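Local structure of PrgB (Enterococcus faecalis, 6EVU) at residues K71-M76 with S297-F302. The protein binds and compacts DNA as a cell-wall adhesin, promoting aggregation, biofilm formation and conjugation, the chain here being its adhesin domain. Numbering follows the deposited sequence.
With PO4 (phosphate ion), chain B.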
loop_
_atom_site.group_PDB
_atom_site.type_symbol
_atom_site.label_atom_id
_atom_site.label_comp_id
_atom_site.label_asym_id
_atom_site.label_seq_id
_atom_site.Cartn_x
_atom_site.Cartn_y
_atom_site.Cartn_z
ATOM N N LYS A 71 0.014 -0.857 -17.756
ATOM C CA LYS A 71 -1.406 -1.136 -17.947
ATOM C C LYS A 71 -2.288 -0.317 -17.005
ATOM O O LYS A 71 -3.399 0.103 -17.392
ATOM C CB LYS A 71 -1.679 -2.633 -17.771
ATOM C CG LYS A 71 -1.066 -3.453 -18.914
ATOM C CD LYS A 71 -1.279 -4.956 -18.652
ATOM C CE LYS A 71 -0.661 -5.805 -19.782
ATOM N NZ LYS A 71 -1.018 -7.249 -19.499
ATOM N N LEU A 72 -1.839 -0.123 -15.780
ATOM C CA LEU A 72 -2.573 0.662 -14.807
ATOM C C LEU A 72 -2.680 2.138 -15.146
ATOM O O LEU A 72 -3.669 2.758 -14.850
ATOM C CB LEU A 72 -1.987 0.495 -13.415
ATOM C CG LEU A 72 -2.331 -0.818 -12.741
ATOM C CD1 LEU A 72 -1.428 -1.063 -11.557
ATOM C CD2 LEU A 72 -3.787 -0.838 -12.326
ATOM N N ARG A 73 -1.639 2.700 -15.751
ATOM C CA ARG A 73 -1.620 4.126 -16.028
ATOM C C ARG A 73 -2.357 4.595 -17.279
ATOM O O ARG A 73 -1.782 5.132 -18.192
ATOM C CB ARG A 73 -0.180 4.635 -16.048
ATOM C CG ARG A 73 0.530 4.531 -14.720
ATOM C CD ARG A 73 1.871 5.230 -14.740
ATOM N NE ARG A 73 2.654 4.739 -15.848
ATOM C CZ ARG A 73 3.520 3.746 -15.770
ATOM N NH1 ARG A 73 3.771 3.157 -14.626
ATOM N NH2 ARG A 73 4.149 3.360 -16.845
ATOM N N LYS A 74 -3.650 4.371 -17.275
ATOM C CA LYS A 74 -4.551 4.812 -18.305
ATOM C C LYS A 74 -5.869 5.144 -17.604
ATOM O O LYS A 74 -6.160 4.636 -16.540
ATOM C CB LYS A 74 -4.702 3.811 -19.442
ATOM C CG LYS A 74 -5.267 2.459 -19.094
ATOM C CD LYS A 74 -5.516 1.648 -20.356
ATOM C CE LYS A 74 -5.766 0.180 -20.053
ATOM N NZ LYS A 74 -4.504 -0.518 -19.763
ATOM N N ASP A 75 -6.645 6.018 -18.207
ATOM C CA ASP A 75 -7.900 6.451 -17.601
ATOM C C ASP A 75 -8.983 5.492 -18.064
ATOM O O ASP A 75 -9.299 5.447 -19.259
ATOM C CB ASP A 75 -8.199 7.881 -18.043
ATOM C CG ASP A 75 -9.357 8.489 -17.289
ATOM O OD1 ASP A 75 -10.179 7.769 -16.731
ATOM O OD2 ASP A 75 -9.418 9.726 -17.234
ATOM N N MET A 76 -9.543 4.722 -17.137
ATOM C CA MET A 76 -10.604 3.774 -17.488
ATOM C C MET A 76 -11.980 4.255 -17.047
ATOM O O MET A 76 -12.918 3.453 -17.025
ATOM C CB MET A 76 -10.304 2.408 -16.885
ATOM C CG MET A 76 -9.011 1.845 -17.406
ATOM S SD MET A 76 -8.981 1.573 -19.172
ATOM C CE MET A 76 -9.770 -0.038 -19.375
ATOM N N SER A 297 4.490 7.987 -12.220
ATOM C CA SER A 297 4.225 8.515 -10.883
ATOM C C SER A 297 2.771 8.340 -10.453
ATOM O O SER A 297 2.292 9.078 -9.568
ATOM C CB SER A 297 4.628 9.992 -10.809
ATOM O OG SER A 297 3.783 10.803 -11.627
ATOM N N SER A 298 2.043 7.381 -11.077
ATOM C CA SER A 298 0.639 7.208 -10.756
ATOM C C SER A 298 0.164 5.748 -10.760
ATOM O O SER A 298 -1.052 5.509 -10.820
ATOM C CB SER A 298 -0.263 8.057 -11.720
ATOM O OG SER A 298 0.111 7.853 -13.101
ATOM N N ALA A 299 1.058 4.768 -10.656
ATOM C CA ALA A 299 0.608 3.412 -10.379
ATOM C C ALA A 299 1.587 2.756 -9.411
ATOM O O ALA A 299 2.797 2.931 -9.532
ATOM C CB ALA A 299 0.559 2.568 -11.656
ATOM N N GLN A 300 1.034 1.969 -8.472
ATOM C CA GLN A 300 1.898 1.405 -7.439
ATOM C C GLN A 300 1.413 0.009 -7.065
ATOM O O GLN A 300 0.269 -0.383 -7.306
ATOM C CB GLN A 300 1.900 2.312 -6.187
ATOM C CG GLN A 300 0.581 2.213 -5.416
ATOM C CD GLN A 300 0.440 3.334 -4.388
ATOM O OE1 GLN A 300 -0.475 4.134 -4.419
ATOM N NE2 GLN A 300 1.355 3.359 -3.437
ATOM N N TRP A 301 2.327 -0.726 -6.403
ATOM C CA TRP A 301 1.980 -2.002 -5.793
ATOM C C TRP A 301 1.953 -1.781 -4.294
ATOM O O TRP A 301 2.946 -1.294 -3.748
ATOM C CB TRP A 301 3.046 -3.037 -6.174
ATOM C CG TRP A 301 2.900 -4.361 -5.447
ATOM C CD1 TRP A 301 1.757 -4.889 -4.963
ATOM C CD2 TRP A 301 3.946 -5.305 -5.130
ATOM N NE1 TRP A 301 1.986 -6.092 -4.339
ATOM C CE2 TRP A 301 3.329 -6.369 -4.430
ATOM C CE3 TRP A 301 5.338 -5.328 -5.329
ATOM C CZ2 TRP A 301 4.079 -7.474 -3.957
ATOM C CZ3 TRP A 301 6.062 -6.435 -4.885
ATOM C CH2 TRP A 301 5.429 -7.463 -4.183
ATOM N N PHE A 302 0.839 -2.111 -3.645
ATOM C CA PHE A 302 0.744 -2.032 -2.187
ATOM C C PHE A 302 0.498 -3.444 -1.670
ATOM O O PHE A 302 -0.586 -3.987 -1.836
ATOM C CB PHE A 302 -0.354 -1.095 -1.674
ATOM C CG PHE A 302 -0.281 -0.971 -0.184
ATOM C CD1 PHE A 302 0.703 -0.137 0.380
ATOM C CD2 PHE A 302 -1.004 -1.804 0.623
ATOM C CE1 PHE A 302 0.856 -0.040 1.744
ATOM C CE2 PHE A 302 -0.836 -1.746 2.050
ATOM C CZ PHE A 302 0.090 -0.872 2.587
HETATM P P PO4 B . 3.365 7.978 -17.837
HETATM O O1 PO4 B . 4.772 7.717 -17.332
HETATM O O2 PO4 B . 2.722 9.006 -16.906
HETATM O O3 PO4 B . 3.453 8.582 -19.228
HETATM O O4 PO4 B . 2.491 6.763 -17.969
HETATM O O HOH W 1 3.863 4.195 -11.780
#
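Leu72 and Arg73 rest on Ala299 where helix 68-72 ends against the first residue of strand 299-302, in the β-rich adhesin domain of an antigen I/II family protein. This strand pairs antiparallel with strand 157-160 at the margin of one of the two large sheets. The tight part is small and apolar. The Ala299 methyl CB faces the helix end and is met by Leu72 CB at 3.7 Å and by Arg73 CG at 3.6 Å, so two consecutive side chains share one methyl group. Leu72 CD1 adds a looser touch, and the Leu72 side chain also touches Phe57 of helix 54-57. Beside the methyl, Ser298 OG lies against the aliphatic Arg73 chain, 3.6 Å from CD, while Ser298 OG is hydrogen-bonded to Thr161 O, just past the end of that paired strand.

Arg73 is also where the chain turns away: it leaves helical geometry as the centre of an inverse gamma turn, closed by a weak bond from Lys74 N to Leu72 O. Beyond CD the contact turns polar and is made through a water. Arg73 is partly exposed, and a bend at chi3 (-53°) turns its guanidinium out of line with the chain; its two sides take different partners. NE donates to phosphate O4 at 2.9 Å, moderately bent at 154°, with O4 at the guanidinium edge, near its plane. This ion, probably from the crystallisation liquor, is also held by Val296 N. On the other side a water links the segments: it accepts from Arg73 NH1 at 3.0 Å and donates to Ala299 O at 2.8 Å.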